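Local coordinates for beta-galactosidase (Bacillus circulans subsp. alkalophilus, PDB 3TTY), which hydrolyses terminal beta-D-galactosyl residues from beta-galactosides, through a glycoside hydrolase TIM-barrel domain that binds galactose, at residues W47-Y57 with Y121-A129; N73-G83 with Q141-N149. All blocks are in the same frame, centred on the assembly; numbering follows the deposited sequence.

Contact 1: W47-Y57 with Y121-A129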
loop_
_atom_site.group_PDB
_atom_site.type_symbol
_atom_site.label_atom_id
_atom_site.label_comp_id
_atom_site.label_asym_id
_atom_site.label_seq_id
_atom_site.Cartn_x
_atom_site.Cartn_y
_atom_site.Cartn_z
ATOM N N TRP A 47 -28.697 14.791 -16.024
ATOM C CA TRP A 47 -28.249 15.886 -16.845
ATOM C C TRP A 47 -28.295 15.453 -18.316
ATOM O O TRP A 47 -28.886 16.135 -19.144
ATOM C CB TRP A 47 -26.854 16.334 -16.418
ATOM C CG TRP A 47 -26.444 17.647 -16.984
ATOM C CD1 TRP A 47 -26.967 18.276 -18.083
ATOM C CD2 TRP A 47 -25.421 18.510 -16.474
ATOM N NE1 TRP A 47 -26.314 19.476 -18.293
ATOM C CE2 TRP A 47 -25.365 19.639 -17.318
ATOM C CE3 TRP A 47 -24.533 18.425 -15.402
ATOM C CZ2 TRP A 47 -24.474 20.688 -17.095
ATOM C CZ3 TRP A 47 -23.645 19.460 -15.190
ATOM C CH2 TRP A 47 -23.624 20.576 -16.031
ATOM N N ALA A 48 -27.718 14.301 -18.628
ATOM C CA ALA A 48 -27.678 13.843 -20.013
ATOM C C ALA A 48 -29.063 13.500 -20.573
ATOM O O ALA A 48 -29.316 13.685 -21.761
ATOM C CB ALA A 48 -26.714 12.663 -20.179
ATOM N N LYS A 49 -29.966 13.015 -19.732
ATOM C CA LYS A 49 -31.322 12.751 -20.218
ATOM C C LYS A 49 -32.006 14.051 -20.638
ATOM O O LYS A 49 -32.741 14.108 -21.624
ATOM C CB LYS A 49 -32.162 12.033 -19.163
ATOM C CG LYS A 49 -33.516 11.549 -19.701
ATOM C CD LYS A 49 -34.260 10.741 -18.663
ATOM C CE LYS A 49 -35.566 10.171 -19.231
ATOM N NZ LYS A 49 -35.402 9.497 -20.543
ATOM N N ILE A 50 -31.744 15.105 -19.886
ATOM C CA ILE A 50 -32.331 16.395 -20.185
ATOM C C ILE A 50 -31.638 17.038 -21.368
ATOM O O ILE A 50 -32.286 17.490 -22.316
ATOM C CB ILE A 50 -32.215 17.340 -18.982
ATOM C CG1 ILE A 50 -33.072 16.813 -17.824
ATOM C CG2 ILE A 50 -32.602 18.749 -19.394
ATOM C CD1 ILE A 50 -32.745 17.440 -16.483
ATOM N N GLN A 51 -30.314 17.081 -21.326
ATOM C CA GLN A 51 -29.587 17.845 -22.333
ATOM C C GLN A 51 -28.606 17.001 -23.149
ATOM O O GLN A 51 -27.567 16.579 -22.645
ATOM C CB GLN A 51 -28.878 19.021 -21.669
ATOM C CG GLN A 51 -28.251 20.027 -22.644
ATOM C CD GLN A 51 -27.290 20.981 -21.943
ATOM O OE1 GLN A 51 -27.233 21.033 -20.714
ATOM N NE2 GLN A 51 -26.516 21.720 -22.724
ATOM N N ARG A 52 -28.927 16.781 -24.421
ATOM C CA ARG A 52 -28.143 15.872 -25.260
ATOM C C ARG A 52 -27.048 16.570 -26.083
ATOM O O ARG A 52 -26.226 15.909 -26.718
ATOM C CB ARG A 52 -29.072 15.110 -26.201
ATOM C CG ARG A 52 -29.865 16.015 -27.122
ATOM C CD ARG A 52 -29.999 15.392 -28.504
ATOM N NE ARG A 52 -30.803 14.173 -28.485
ATOM C CZ ARG A 52 -30.552 13.078 -29.210
ATOM N NH1 ARG A 52 -29.491 13.028 -30.024
ATOM N NH2 ARG A 52 -31.367 12.026 -29.116
ATOM N N ASP A 53 -27.082 17.901 -26.103
ATOM C CA ASP A 53 -26.068 18.710 -26.774
ATOM C C ASP A 53 -26.164 20.155 -26.280
ATOM O O ASP A 53 -26.964 20.451 -25.396
ATOM C CB ASP A 53 -26.166 18.610 -28.306
ATOM C CG ASP A 53 -27.450 19.220 -28.861
ATOM O OD1 ASP A 53 -27.987 20.159 -28.229
ATOM O OD2 ASP A 53 -27.915 18.760 -29.930
ATOM N N GLU A 54 -25.369 21.050 -26.853
ATOM C CA GLU A 54 -25.220 22.398 -26.300
ATOM C C GLU A 54 -26.515 23.189 -26.346
ATOM O O GLU A 54 -26.673 24.194 -25.651
ATOM C CB GLU A 54 -24.122 23.172 -27.039
ATOM C CG GLU A 54 -22.736 22.526 -26.939
ATOM C CD GLU A 54 -22.408 21.640 -28.127
ATOM O OE1 GLU A 54 -23.341 21.045 -28.699
ATOM O OE2 GLU A 54 -21.211 21.559 -28.510
ATOM N N VAL A 55 -27.450 22.702 -27.145
ATOM C CA VAL A 55 -28.585 23.502 -27.559
ATOM C C VAL A 55 -29.956 22.876 -27.233
ATOM O O VAL A 55 -30.979 23.551 -27.282
ATOM C CB VAL A 55 -28.436 23.775 -29.083
ATOM C CG1 VAL A 55 -29.674 23.361 -29.861
ATOM C CG2 VAL A 55 -28.033 25.214 -29.326
ATOM N N SER A 56 -29.978 21.593 -26.883
ATOM C CA SER A 56 -31.241 20.860 -26.773
ATOM C C SER A 56 -31.581 20.460 -25.345
ATOM O O SER A 56 -30.748 19.888 -24.649
ATOM C CB SER A 56 -31.211 19.614 -27.656
ATOM O OG SER A 56 -30.919 19.948 -29.001
ATOM N N TYR A 57 -32.815 20.756 -24.930
ATOM C CA TYR A 57 -33.308 20.449 -23.587
ATOM C C TYR A 57 -34.671 19.739 -23.641
ATOM O O TYR A 57 -35.613 20.214 -24.277
ATOM C CB TYR A 57 -33.422 21.727 -22.732
ATOM C CG TYR A 57 -32.098 22.438 -22.481
ATOM C CD1 TYR A 57 -31.339 22.164 -21.352
ATOM C CD2 TYR A 57 -31.610 23.374 -23.377
ATOM C CE1 TYR A 57 -30.132 22.802 -21.125
ATOM C CE2 TYR A 57 -30.397 24.023 -23.157
ATOM C CZ TYR A 57 -29.671 23.732 -22.034
ATOM O OH TYR A 57 -28.481 24.375 -21.817
ATOM N N TYR A 121 -18.486 23.977 -17.566
ATOM C CA TYR A 121 -19.334 23.505 -16.481
ATOM C C TYR A 121 -20.171 24.631 -15.859
ATOM O O TYR A 121 -21.362 24.463 -15.600
ATOM C CB TYR A 121 -18.487 22.831 -15.407
ATOM C CG TYR A 121 -19.288 22.402 -14.205
ATOM C CD1 TYR A 121 -20.148 21.324 -14.274
ATOM C CD2 TYR A 121 -19.179 23.074 -12.998
ATOM C CE1 TYR A 121 -20.877 20.923 -13.181
ATOM C CE2 TYR A 121 -19.918 22.685 -11.896
ATOM C CZ TYR A 121 -20.767 21.613 -11.996
ATOM O OH TYR A 121 -21.507 21.217 -10.908
ATOM N N ARG A 122 -19.545 25.769 -15.596
ATOM C CA ARG A 122 -20.268 26.876 -14.991
ATOM C C ARG A 122 -21.327 27.427 -15.940
ATOM O O ARG A 122 -22.433 27.739 -15.511
ATOM C CB ARG A 122 -19.320 27.973 -14.518
ATOM C CG ARG A 122 -18.524 27.569 -13.289
ATOM C CD ARG A 122 -18.110 28.784 -12.491
ATOM N NE ARG A 122 -17.134 28.465 -11.454
ATOM C CZ ARG A 122 -16.740 29.323 -10.516
ATOM N NH1 ARG A 122 -17.259 30.549 -10.494
ATOM N NH2 ARG A 122 -15.840 28.956 -9.599
ATOM N N LYS A 123 -20.996 27.518 -17.226
ATOM C CA LYS A 123 -21.964 27.949 -18.242
ATOM C C LYS A 123 -23.212 27.060 -18.284
ATOM O O LYS A 123 -24.332 27.546 -18.161
ATOM C CB LYS A 123 -21.314 28.022 -19.635
ATOM C CG LYS A 123 -22.263 28.390 -20.762
ATOM C CD LYS A 123 -21.522 28.508 -22.086
ATOM C CE LYS A 123 -22.488 28.661 -23.260
ATOM N NZ LYS A 123 -21.768 28.728 -24.586
ATOM N N TYR A 124 -23.036 25.756 -18.443
ATOM C CA TYR A 124 -24.215 24.899 -18.607
ATOM C C TYR A 124 -24.917 24.538 -17.298
ATOM O O TYR A 124 -26.126 24.314 -17.282
ATOM C CB TYR A 124 -23.878 23.661 -19.433
ATOM C CG TYR A 124 -23.529 24.021 -20.850
ATOM C CD1 TYR A 124 -24.500 24.530 -21.709
ATOM C CD2 TYR A 124 -22.227 23.880 -21.329
ATOM C CE1 TYR A 124 -24.194 24.873 -23.013
ATOM C CE2 TYR A 124 -21.908 24.222 -22.646
ATOM C CZ TYR A 124 -22.898 24.724 -23.481
ATOM O OH TYR A 124 -22.603 25.078 -24.784
ATOM N N ALA A 125 -24.168 24.494 -16.201
ATOM C CA ALA A 125 -24.768 24.193 -14.919
ATOM C C ALA A 125 -25.701 25.334 -14.506
ATOM O O ALA A 125 -26.805 25.087 -14.031
ATOM C CB ALA A 125 -23.700 23.935 -13.847
ATOM N N LYS A 126 -25.261 26.577 -14.703
ATOM C CA LYS A 126 -26.118 27.739 -14.463
ATOM C C LYS A 126 -27.376 27.729 -15.346
ATOM O O LYS A 126 -28.491 27.907 -14.866
ATOM C CB LYS A 126 -25.349 29.036 -14.690
ATOM C CG LYS A 126 -26.230 30.280 -14.613
ATOM C CD LYS A 126 -25.418 31.566 -14.426
ATOM C CE LYS A 126 -26.345 32.777 -14.266
ATOM N NZ LYS A 126 -25.590 34.032 -13.993
ATOM N N ILE A 127 -27.193 27.525 -16.642
ATOM C CA ILE A 127 -28.338 27.428 -17.533
ATOM C C ILE A 127 -29.324 26.336 -17.098
ATOM O O ILE A 127 -30.531 26.582 -17.024
ATOM C CB ILE A 127 -27.898 27.225 -18.994
ATOM C CG1 ILE A 127 -27.161 28.479 -19.477
ATOM C CG2 ILE A 127 -29.109 26.934 -19.885
ATOM C CD1 ILE A 127 -26.666 28.409 -20.917
ATOM N N LEU A 128 -28.818 25.140 -16.797
ATOM C CA LEU A 128 -29.701 24.029 -16.420
ATOM C C LEU A 128 -30.552 24.360 -15.187
ATOM O O LEU A 128 -31.768 24.156 -15.189
ATOM C CB LEU A 128 -28.917 22.732 -16.196
ATOM C CG LEU A 128 -29.717 21.491 -15.785
ATOM C CD1 LEU A 128 -30.912 21.239 -16.723
ATOM C CD2 LEU A 128 -28.806 20.266 -15.718
ATOM N N ALA A 129 -29.909 24.857 -14.140
ATOM C CA ALA A 129 -30.609 25.245 -12.933
ATOM C C ALA A 129 -31.633 26.342 -13.247
ATOM O O ALA A 129 -32.747 26.329 -12.738
ATOM C CB ALA A 129 -29.610 25.729 -11.882
HETATM O O HOH W 1 -27.323 23.626 -19.649
#
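The helix 47-50 and the turn after it, in the connection that follows strand 39-42 of the TIM barrel, pack on helix 119-135. Trp47, Leu128 and Tyr124 bury the largest areas. Trp47 CG lies anti to the backbone N (chi1 -166°), which swings the indole across to the helix. Leu128 meets one face: CD2 sits 3.6 Å from the centroid of the five-membered ring of Trp47, 8° off the ring normal, a CH-pi contact. The six-membered ring meets the helix at its edge. Trp47 CZ3 lies 3.7 Å from Tyr121 CE1, and Trp47 CZ2 lies 3.8 Å from Tyr124 CB. The other methyl of Leu128, CD1, touches Ile50 CG2.

The indole N-H is used within its own segment. Trp47 NE1 donates to Gln51 OE1 at 3.0 Å, with the acceptor in the ring plane. Gln51 NE2 donates to Asp53 O, so both ends of the amide are held and its flip is fixed. The amide reaches the Tyr124 ring with the two planes 59° apart.

No direct hydrogen bond crosses the contact, but one water does the joining. It donates to Gln51 OE1 and to Tyr124 O (2.7 Å) and accepts from Tyr57 OH (2.6 Å). Tyr57 OH also rests against Ile127 CG2. The Tyr124 hydroxyl lies against CB and CG of Glu54, whose OE2 is hydrogen-bonded to Tyr93 OH. Asp53 OD1 accepts from Val55 N and closes an Asx turn. Ala48 hydrogen-bonds Ser188 and Tyr192 of the second subunit. Such packing belongs to the C-terminal end of a beta/alpha barrel.

Contact 2: N73-G83 with Q141-N149. With GLA (alpha-D-galactopyranose), chain H.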
loop_
_atom_site.group_PDB
_atom_site.type_symbol
_atom_site.label_atom_id
_atom_site.label_comp_id
_atom_site.label_asym_id
_atom_site.label_seq_id
_atom_site.Cartn_x
_atom_site.Cartn_y
_atom_site.Cartn_z
ATOM N N ASN A 73 -50.052 13.681 -4.010
ATOM C CA ASN A 73 -49.707 14.727 -3.045
ATOM C C ASN A 73 -48.373 14.451 -2.333
ATOM O O ASN A 73 -48.179 14.808 -1.169
ATOM C CB ASN A 73 -50.850 14.966 -2.038
ATOM C CG ASN A 73 -50.655 16.250 -1.213
ATOM O OD1 ASN A 73 -50.850 16.254 0.008
ATOM N ND2 ASN A 73 -50.261 17.341 -1.879
ATOM N N ILE A 74 -47.454 13.807 -3.046
ATOM C CA ILE A 74 -46.089 13.654 -2.568
ATOM C C ILE A 74 -45.303 14.908 -2.933
ATOM O O ILE A 74 -45.427 15.423 -4.045
ATOM C CB ILE A 74 -45.420 12.415 -3.175
ATOM C CG1 ILE A 74 -46.071 11.147 -2.622
ATOM C CG2 ILE A 74 -43.926 12.416 -2.903
ATOM C CD1 ILE A 74 -45.609 9.868 -3.299
ATOM N N TYR A 75 -44.519 15.405 -1.984
ATOM C CA TYR A 75 -43.759 16.640 -2.165
ATOM C C TYR A 75 -42.406 16.399 -2.815
ATOM O O TYR A 75 -41.850 15.301 -2.719
ATOM C CB TYR A 75 -43.584 17.352 -0.825
ATOM C CG TYR A 75 -44.889 17.919 -0.292
ATOM C CD1 TYR A 75 -45.470 19.041 -0.878
ATOM C CD2 TYR A 75 -45.541 17.328 0.793
ATOM C CE1 TYR A 75 -46.666 19.566 -0.399
ATOM C CE2 TYR A 75 -46.739 17.844 1.284
ATOM C CZ TYR A 75 -47.294 18.960 0.683
ATOM O OH TYR A 75 -48.476 19.477 1.159
ATOM N N LEU A 76 -41.873 17.439 -3.455
ATOM C CA LEU A 76 -40.687 17.301 -4.287
ATOM C C LEU A 76 -39.472 18.055 -3.754
ATOM O O LEU A 76 -39.515 19.271 -3.522
ATOM C CB LEU A 76 -40.996 17.734 -5.714
ATOM C CG LEU A 76 -42.197 16.975 -6.283
ATOM C CD1 LEU A 76 -42.733 17.624 -7.547
ATOM C CD2 LEU A 76 -41.838 15.532 -6.522
ATOM N N CYS A 77 -38.402 17.301 -3.525
ATOM C CA CYS A 77 -37.085 17.874 -3.347
ATOM C C CYS A 77 -36.403 17.782 -4.722
ATOM O O CYS A 77 -35.895 16.728 -5.101
ATOM C CB CYS A 77 -36.309 17.101 -2.286
ATOM S SG CYS A 77 -34.692 17.797 -1.950
ATOM N N LEU A 78 -36.430 18.878 -5.478
ATOM C CA LEU A 78 -36.008 18.843 -6.875
ATOM C C LEU A 78 -34.525 19.169 -7.029
ATOM O O LEU A 78 -34.078 20.245 -6.643
ATOM C CB LEU A 78 -36.863 19.784 -7.738
ATOM C CG LEU A 78 -36.547 19.812 -9.242
ATOM C CD1 LEU A 78 -36.673 18.415 -9.886
ATOM C CD2 LEU A 78 -37.421 20.804 -9.975
ATOM N N ALA A 79 -33.773 18.235 -7.601
ATOM C CA ALA A 79 -32.340 18.434 -7.807
ATOM C C ALA A 79 -32.058 19.107 -9.160
ATOM O O ALA A 79 -32.828 18.974 -10.106
ATOM C CB ALA A 79 -31.592 17.102 -7.683
ATOM N N THR A 80 -30.950 19.833 -9.240
ATOM C CA THR A 80 -30.550 20.491 -10.480
ATOM C C THR A 80 -29.850 19.556 -11.469
ATOM O O THR A 80 -29.620 19.942 -12.618
ATOM C CB THR A 80 -29.602 21.655 -10.191
ATOM O OG1 THR A 80 -28.461 21.154 -9.488
ATOM C CG2 THR A 80 -30.299 22.696 -9.338
ATOM N N SER A 81 -29.489 18.353 -11.020
ATOM C CA SER A 81 -28.868 17.347 -11.892
ATOM C C SER A 81 -27.424 17.666 -12.261
ATOM O O SER A 81 -26.870 17.046 -13.160
ATOM C CB SER A 81 -29.666 17.168 -13.186
ATOM O OG SER A 81 -30.278 15.895 -13.251
ATOM N N THR A 82 -26.808 18.615 -11.572
ATOM C CA THR A 82 -25.449 19.019 -11.921
ATOM C C THR A 82 -24.319 18.201 -11.278
ATOM O O THR A 82 -23.147 18.503 -11.481
ATOM C CB THR A 82 -25.228 20.520 -11.636
ATOM O OG1 THR A 82 -25.439 20.778 -10.245
ATOM C CG2 THR A 82 -26.191 21.376 -12.480
ATOM N N GLY A 83 -24.659 17.168 -10.513
ATOM C CA GLY A 83 -23.649 16.369 -9.832
ATOM C C GLY A 83 -22.883 15.408 -10.738
ATOM O O GLY A 83 -21.890 14.825 -10.328
ATOM N N GLN A 141 -45.740 21.829 -5.522
ATOM C CA GLN A 141 -45.242 20.675 -4.774
ATOM C C GLN A 141 -43.770 20.782 -4.377
ATOM O O GLN A 141 -43.319 20.114 -3.438
ATOM C CB GLN A 141 -45.457 19.387 -5.569
ATOM C CG GLN A 141 -46.891 18.952 -5.669
ATOM C CD GLN A 141 -47.527 18.780 -4.309
ATOM O OE1 GLN A 141 -48.291 19.633 -3.863
ATOM N NE2 GLN A 141 -47.208 17.674 -3.634
ATOM N N ILE A 142 -43.023 21.615 -5.092
ATOM C CA ILE A 142 -41.589 21.752 -4.847
ATOM C C ILE A 142 -41.313 22.481 -3.543
ATOM O O ILE A 142 -41.601 23.664 -3.410
ATOM C CB ILE A 142 -40.896 22.495 -5.993
ATOM C CG1 ILE A 142 -41.175 21.790 -7.321
ATOM C CG2 ILE A 142 -39.409 22.599 -5.727
ATOM C CD1 ILE A 142 -40.583 22.494 -8.524
ATOM N N VAL A 143 -40.731 21.772 -2.583
ATOM C CA VAL A 143 -40.553 22.310 -1.248
ATOM C C VAL A 143 -39.093 22.621 -0.953
ATOM O O VAL A 143 -38.771 23.204 0.089
ATOM C CB VAL A 143 -41.059 21.308 -0.192
ATOM C CG1 VAL A 143 -42.593 21.248 -0.175
ATOM C CG2 VAL A 143 -40.467 19.923 -0.458
ATOM N N MET A 144 -38.208 22.212 -1.857
ATOM C CA MET A 144 -36.768 22.305 -1.620
ATOM C C MET A 144 -35.999 22.104 -2.922
ATOM O O MET A 144 -36.366 21.251 -3.727
ATOM C CB MET A 144 -36.349 21.257 -0.587
ATOM C CG MET A 144 -34.875 21.266 -0.203
ATOM S SD MET A 144 -34.325 22.724 0.737
ATOM C CE MET A 144 -35.442 22.707 2.132
ATOM N N TRP A 145 -34.955 22.907 -3.135
ATOM C CA TRP A 145 -34.015 22.686 -4.238
ATOM C C TRP A 145 -32.791 21.940 -3.719
ATOM O O TRP A 145 -32.250 22.267 -2.665
ATOM C CB TRP A 145 -33.554 24.002 -4.888
ATOM C CG TRP A 145 -34.571 24.677 -5.769
ATOM C CD1 TRP A 145 -35.314 25.774 -5.457
ATOM C CD2 TRP A 145 -34.948 24.307 -7.105
ATOM N NE1 TRP A 145 -36.130 26.107 -6.506
ATOM C CE2 TRP A 145 -35.927 25.223 -7.530
ATOM C CE3 TRP A 145 -34.559 23.287 -7.976
ATOM C CZ2 TRP A 145 -36.521 25.154 -8.785
ATOM C CZ3 TRP A 145 -35.153 23.216 -9.218
ATOM C CH2 TRP A 145 -36.121 24.141 -9.614
ATOM N N HIS A 146 -32.352 20.953 -4.491
ATOM C CA HIS A 146 -31.232 20.091 -4.144
ATOM C C HIS A 146 -30.150 20.340 -5.206
ATOM O O HIS A 146 -30.118 19.688 -6.261
ATOM C CB HIS A 146 -31.750 18.638 -4.113
ATOM C CG HIS A 146 -30.706 17.581 -3.895
ATOM N ND1 HIS A 146 -29.519 17.535 -4.597
ATOM C CD2 HIS A 146 -30.723 16.477 -3.112
ATOM C CE1 HIS A 146 -28.839 16.461 -4.233
ATOM N NE2 HIS A 146 -29.543 15.800 -3.334
ATOM N N VAL A 147 -29.281 21.312 -4.928
ATOM C CA VAL A 147 -28.253 21.736 -5.884
ATOM C C VAL A 147 -27.169 20.690 -6.044
ATOM O O VAL A 147 -26.552 20.264 -5.052
ATOM C CB VAL A 147 -27.581 23.051 -5.456
ATOM C CG1 VAL A 147 -26.354 23.337 -6.332
ATOM C CG2 VAL A 147 -28.584 24.198 -5.504
ATOM N N SER A 148 -26.941 20.267 -7.287
ATOM C CA SER A 148 -25.888 19.299 -7.569
ATOM C C SER A 148 -26.089 18.055 -6.683
ATOM O O SER A 148 -27.221 17.651 -6.420
ATOM C CB SER A 148 -24.514 19.942 -7.318
ATOM O OG SER A 148 -23.454 19.169 -7.857
ATOM N N ASN A 149 -24.987 17.455 -6.246
ATOM C CA ASN A 149 -25.004 16.339 -5.317
ATOM C C ASN A 149 -23.603 16.135 -4.749
ATOM O O ASN A 149 -22.631 16.059 -5.506
ATOM C CB ASN A 149 -25.469 15.052 -5.999
ATOM C CG ASN A 149 -25.769 13.950 -4.995
ATOM O OD1 ASN A 149 -26.699 14.061 -4.202
ATOM N ND2 ASN A 149 -24.975 12.887 -5.019
HETATM C C1 GLA H . -24.162 9.394 -1.259
HETATM C C2 GLA H . -24.801 9.929 -2.565
HETATM C C3 GLA H . -25.981 9.069 -3.052
HETATM C C4 GLA H . -25.535 7.614 -3.028
HETATM C C5 GLA H . -25.010 7.263 -1.632
HETATM C C6 GLA H . -24.641 5.775 -1.613
HETATM O O1 GLA H . -24.957 9.551 -0.069
HETATM O O2 GLA H . -25.248 11.263 -2.385
HETATM O O3 GLA H . -26.372 9.404 -4.395
HETATM O O4 GLA H . -24.479 7.503 -3.974
HETATM O O5 GLA H . -23.822 8.020 -1.374
HETATM O O6 GLA H . -24.519 5.315 -0.260
#
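Gln141 and Tyr75 meet at the start of two neighbouring parallel strands, 75-79 and 142-146. The Gln141 chain bends at chi2 (-56°), bringing NE2 to 3.5 Å from Tyr75 CD1, off the ring plane near the rim, with the planes 20° apart. Gln141 NE2 donates to Ile74 O at 2.9 Å, approaching from above the carbonyl plane. A leucine in its place would probably leave Ile74 O without this donor and the Tyr75 ring without its amide neighbour. From the other side of the ring plane, Val143 CG1 comes obliquely to Tyr75 CD1 at 3.7 Å.

Leu78 and Trp145 lie side by side and point the same way, with Leu78 CD2 3.4 Å from Trp145 CZ3. Ile142 CD1 adds to this outward layer, and Trp145 NE1 is hydrogen-bonded to Thr244. Cys77 and His146 point to the opposite face. Cys77 SG meets the edge of the imidazole and lies 3.7 Å from His146 CB.

Backbone bonds flank a beta bulge at Val143, the extra residue between the Leu76-Ile142 and Cys77-Met144 pairs. Beyond the strands, Thr80 OG1 accepts from Ser148 N at 2.8 Å, nearly straight (175°), and hydrogen-bonds Glu236. Asn149 ND2 donates to O2 of the galactose at 3.1 Å, and Asn252 hydrogen-bonds its OD1. This is a parallel strand pair of a TIM barrel, carrying a sugar-binding residue at its C-terminal end.

How the contacts relate
Contact 1 lies just beyond the C-terminal ends of the strands of contact 2, with centres about 17 Å apart. Their segments alternate along the chain: helix 119-135 leads into strand 142-146. They touch directly. Tyr121 OH probably hydrogen-bonds Thr82 O at 3.2 Å, and Trp47 CE3 packs on Thr82 CA at 3.6 Å. Residues 80-82 are therefore held between Ser148, just after strand 142-146, on one side and the helix and Trp47 of contact 1. Contact 2 reaches the galactose through Asn149, beside Arg111, Glu307 and Glu355, which also hydrogen-bond the sugar. Contact 1 stays farther off: the Tyr121 side chain is about 14 Å from the galactose and about 9 Å from the zinc ion.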